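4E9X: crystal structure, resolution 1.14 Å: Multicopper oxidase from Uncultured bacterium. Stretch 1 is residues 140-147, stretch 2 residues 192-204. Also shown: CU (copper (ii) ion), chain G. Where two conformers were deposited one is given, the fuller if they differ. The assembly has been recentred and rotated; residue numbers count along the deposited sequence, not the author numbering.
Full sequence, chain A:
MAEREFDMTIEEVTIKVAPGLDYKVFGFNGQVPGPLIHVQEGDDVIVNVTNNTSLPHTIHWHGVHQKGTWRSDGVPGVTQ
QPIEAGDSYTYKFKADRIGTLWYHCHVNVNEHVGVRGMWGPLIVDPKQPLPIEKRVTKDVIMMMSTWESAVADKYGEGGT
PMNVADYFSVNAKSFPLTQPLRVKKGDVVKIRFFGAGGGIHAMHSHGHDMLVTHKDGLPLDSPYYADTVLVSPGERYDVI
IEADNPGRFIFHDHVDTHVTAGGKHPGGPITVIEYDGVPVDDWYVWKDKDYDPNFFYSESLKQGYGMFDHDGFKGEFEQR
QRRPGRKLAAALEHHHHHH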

# COMPACT_ATOMS: atom_id res chain seq x y z
N VAL A 140 -20.59 -10.86 3.54
CA VAL A 140 -19.56 -11.61 2.83
C VAL A 140 -18.20 -11.35 3.48
O VAL A 140 -17.80 -10.22 3.60
N ILE A 141 -17.52 -12.43 3.82
CA ILE A 141 -16.15 -12.35 4.38
C ILE A 141 -15.17 -12.78 3.34
O ILE A 141 -15.29 -13.89 2.79
N MET A 142 -14.16 -11.96 3.09
CA MET A 142 -13.06 -12.25 2.15
C MET A 142 -11.71 -12.06 2.83
O MET A 142 -11.26 -10.92 3.05
N MET A 143 -11.05 -13.18 3.18
CA MET A 143 -9.76 -13.10 3.90
C MET A 143 -8.67 -13.47 2.92
O MET A 143 -8.61 -14.62 2.42
N MET A 144 -7.83 -12.52 2.58
CA MET A 144 -6.80 -12.73 1.56
C MET A 144 -5.49 -13.14 2.19
O MET A 144 -5.14 -12.66 3.27
N SER A 145 -4.75 -14.05 1.53
CA SER A 145 -3.44 -14.47 2.01
C SER A 145 -2.66 -15.00 0.80
O SER A 145 -3.12 -15.06 -0.34
N THR A 146 -1.41 -15.32 1.14
CA THR A 146 -0.47 -15.81 0.14
C THR A 146 0.20 -17.09 0.62
O THR A 146 0.19 -17.41 1.81
N TRP A 147 0.83 -17.81 -0.30
CA TRP A 147 1.35 -19.15 -0.01
C TRP A 147 2.69 -19.31 -0.71
O TRP A 147 2.87 -18.82 -1.81
N ARG A 192 -16.62 -7.69 3.68
CA ARG A 192 -15.59 -7.43 4.69
C ARG A 192 -14.29 -8.03 4.17
O ARG A 192 -14.18 -9.26 4.09
N PHE A 193 -13.33 -7.16 3.83
CA PHE A 193 -12.02 -7.58 3.36
C PHE A 193 -11.03 -7.67 4.53
O PHE A 193 -11.01 -6.74 5.35
N PHE A 194 -10.22 -8.71 4.53
CA PHE A 194 -9.20 -8.86 5.57
C PHE A 194 -7.84 -9.11 4.95
O PHE A 194 -7.71 -10.01 4.08
N GLY A 195 -6.84 -8.35 5.43
CA GLY A 195 -5.46 -8.64 5.05
C GLY A 195 -4.90 -9.71 6.01
O GLY A 195 -4.19 -9.40 6.98
N ALA A 196 -5.27 -10.97 5.78
CA ALA A 196 -4.94 -11.99 6.78
C ALA A 196 -3.50 -12.46 6.65
O ALA A 196 -2.86 -12.72 7.67
N GLY A 197 -2.94 -12.56 5.44
CA GLY A 197 -1.56 -12.96 5.24
C GLY A 197 -0.62 -11.77 5.11
O GLY A 197 -0.92 -10.65 5.55
N GLY A 198 0.54 -12.03 4.48
CA GLY A 198 1.63 -11.09 4.40
C GLY A 198 1.61 -10.20 3.16
O GLY A 198 2.55 -9.40 2.99
N GLY A 199 0.62 -10.34 2.28
CA GLY A 199 0.61 -9.60 1.01
C GLY A 199 -0.28 -8.38 1.03
O GLY A 199 -1.05 -8.12 2.00
N ILE A 200 -0.17 -7.60 -0.05
CA ILE A 200 -1.11 -6.50 -0.30
C ILE A 200 -2.02 -6.89 -1.46
O ILE A 200 -1.55 -7.51 -2.37
N HIS A 201 -3.29 -6.53 -1.36
CA HIS A 201 -4.29 -7.03 -2.31
C HIS A 201 -5.16 -5.84 -2.74
O HIS A 201 -5.74 -5.14 -1.89
N ALA A 202 -5.25 -5.60 -4.04
CA ALA A 202 -5.99 -4.44 -4.55
C ALA A 202 -7.33 -4.97 -5.07
O ALA A 202 -7.45 -5.43 -6.18
N MET A 203 -8.35 -5.00 -4.24
CA MET A 203 -9.58 -5.74 -4.57
C MET A 203 -10.49 -4.86 -5.44
O MET A 203 -10.94 -3.78 -5.02
N HIS A 204 -10.74 -5.34 -6.64
CA HIS A 204 -11.51 -4.58 -7.66
C HIS A 204 -12.80 -5.32 -8.04
O HIS A 204 -12.72 -6.49 -8.48

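Strands 140-147 and 192-195 run side by side in parallel, their axes approaching to 4.7 Å, and, as in any extended strand, successive side chains leave on alternate faces of the sheet. Backbone hydrogen bonds fix this register, among them Met142 N to Arg192 O (2.9 Å) and Met144 N to Phe194 O (2.9 Å).

On the face carrying Ile141, Met143, Arg192 and Phe194, the Phe194 ring (chi1 m) is the main bump. Ile141 (m, t) touches it through CG2, 3.6 Å from Phe194 CE2, while Met143 (m, t, p) folds across a ring face: Met143 CG lies 3.8 Å from Phe194 CD2. The methyl end of Met143 continues to the small Ala196, with CE 4.2 Å from Ala196 CB.

The other face belongs to Met142, Met144 and Phe193. Extended Met142 (m, t, t) brings SD to the edge of the Phe193 ring, 3.9 Å from CE1. Met144, with the largest area covered by the partner stretch, is instead curled (m, p, p) and fills the hollow between Phe193, His201 and Met203. Its CB sits squarely over the imidazole face, 3.5 Å from His201 CD2; Met144 CE reaches to 4.0 Å from Phe193 CD1, and SD is 4.0 Å from Met203 CE. Met203 is itself folded (m, m, m).

Beyond Met144 the glycine turn hugs the first strand. A CB on Gly197 would clash with Ser145 CB, and one on Gly199 with Thr146 CG2. Bare Gly197 lets the turn pass close to Ser145 (p), and bare Gly199 leaves room for the Thr146 methyl (p), whose CG2 lies 4.1 Å from both Gly199 CA and His201 CE1.

Two waters sit between the stretches: the O atom of one accepts from Gly199 N (2.9 Å), lies 2.8 Å from His201 NE2 in a hydrogen bond, and donates weakly to Met144 O (3.4 Å); another accepts from Thr146 N (3.0 Å) and Gly198 N (2.9 Å). Out of reach of this packing, His204 NE2 binds copper at 1.8 Å.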

# COMPACT_ATOMS: atom_id res chain seq x y z
CB VAL A 140 -19.53 -11.11 1.37
CG1 VAL A 140 -18.41 -11.71 0.52
CG2 VAL A 140 -20.90 -11.38 0.70
CB ILE A 141 -16.07 -13.22 5.65
CG1 ILE A 141 -16.75 -12.48 6.83
CG2 ILE A 141 -14.63 -13.62 6.01
CD1 ILE A 141 -16.99 -13.32 8.07
CB MET A 142 -13.10 -11.34 0.91
CG MET A 142 -14.36 -11.65 0.05
SD MET A 142 -14.17 -10.85 -1.54
CE MET A 142 -15.79 -11.05 -2.29
CB MET A 143 -9.79 -14.10 5.07
CG MET A 143 -10.96 -13.82 6.02
SD MET A 143 -10.90 -14.72 7.60
CE MET A 143 -9.63 -13.79 8.45
CB MET A 144 -6.57 -11.45 0.73
CG MET A 144 -7.49 -11.33 -0.50
SD MET A 144 -9.26 -11.24 -0.14
CE MET A 144 -9.31 -9.66 0.74
CB SER A 145 -3.52 -15.48 3.13
OG SER A 145 -4.04 -16.72 2.68
CB THR A 146 0.63 -14.76 -0.24
OG1 THR A 146 1.58 -14.69 0.82
CG2 THR A 146 -0.02 -13.40 -0.47
CB TRP A 147 0.43 -20.27 -0.49
CG TRP A 147 -0.98 -20.07 0.03
CD1 TRP A 147 -1.95 -19.30 -0.58
CD2 TRP A 147 -1.56 -20.60 1.21
NE1 TRP A 147 -3.12 -19.32 0.18
CE2 TRP A 147 -2.90 -20.11 1.27
CE3 TRP A 147 -1.05 -21.43 2.23
CZ2 TRP A 147 -3.76 -20.45 2.33
CZ3 TRP A 147 -1.95 -21.74 3.26
CH2 TRP A 147 -3.28 -21.27 3.32
CB ARG A 192 -16.00 -8.08 6.01
CG ARG A 192 -17.37 -7.59 6.52
CD ARG A 192 -17.79 -8.39 7.73
NE ARG A 192 -19.20 -8.27 8.13
CZ ARG A 192 -19.57 -7.67 9.24
NH1 ARG A 192 -18.76 -6.99 10.06
NH2 ARG A 192 -20.87 -7.72 9.55
CB PHE A 193 -11.42 -6.56 2.36
CG PHE A 193 -12.23 -6.32 1.10
CD1 PHE A 193 -12.49 -7.36 0.20
CD2 PHE A 193 -12.66 -5.06 0.78
CE1 PHE A 193 -13.19 -7.11 -0.98
CE2 PHE A 193 -13.39 -4.82 -0.39
CZ PHE A 193 -13.61 -5.85 -1.31
CB PHE A 194 -9.48 -10.06 6.49
CG PHE A 194 -10.81 -10.15 7.18
CD1 PHE A 194 -10.87 -10.22 8.57
CD2 PHE A 194 -12.01 -10.23 6.46
CE1 PHE A 194 -12.08 -10.41 9.24
CE2 PHE A 194 -13.22 -10.44 7.09
CZ PHE A 194 -13.25 -10.55 8.49
CB ALA A 196 -5.90 -13.16 6.59
CB ILE A 200 -0.23 -5.25 -0.50
CG1 ILE A 200 0.63 -4.97 0.75
CG2 ILE A 200 -1.04 -4.06 -0.83
CD1 ILE A 200 1.35 -3.63 0.68
CB HIS A 201 -5.18 -8.08 -1.61
CG HIS A 201 -4.38 -9.26 -1.15
ND1 HIS A 201 -4.10 -10.32 -1.96
CD2 HIS A 201 -3.76 -9.51 0.04
CE1 HIS A 201 -3.33 -11.20 -1.28
NE2 HIS A 201 -3.13 -10.72 -0.07
CB ALA A 202 -5.16 -3.75 -5.62
CB MET A 203 -10.29 -6.11 -3.26
CG MET A 203 -9.41 -7.00 -2.37
SD MET A 203 -8.76 -8.50 -3.16
CE MET A 203 -10.24 -9.43 -3.59
CB HIS A 204 -10.64 -4.42 -8.88
CG HIS A 204 -11.33 -3.86 -10.08
ND1 HIS A 204 -12.14 -2.71 -10.05
CD2 HIS A 204 -11.36 -4.28 -11.36
CE1 HIS A 204 -12.62 -2.50 -11.31
NE2 HIS A 204 -12.15 -3.45 -12.10
CU CU G . -12.31 -3.60 -13.91
O HOH W 1 -2.01 -11.58 2.32
O HOH W 2 0.39 -14.70 3.42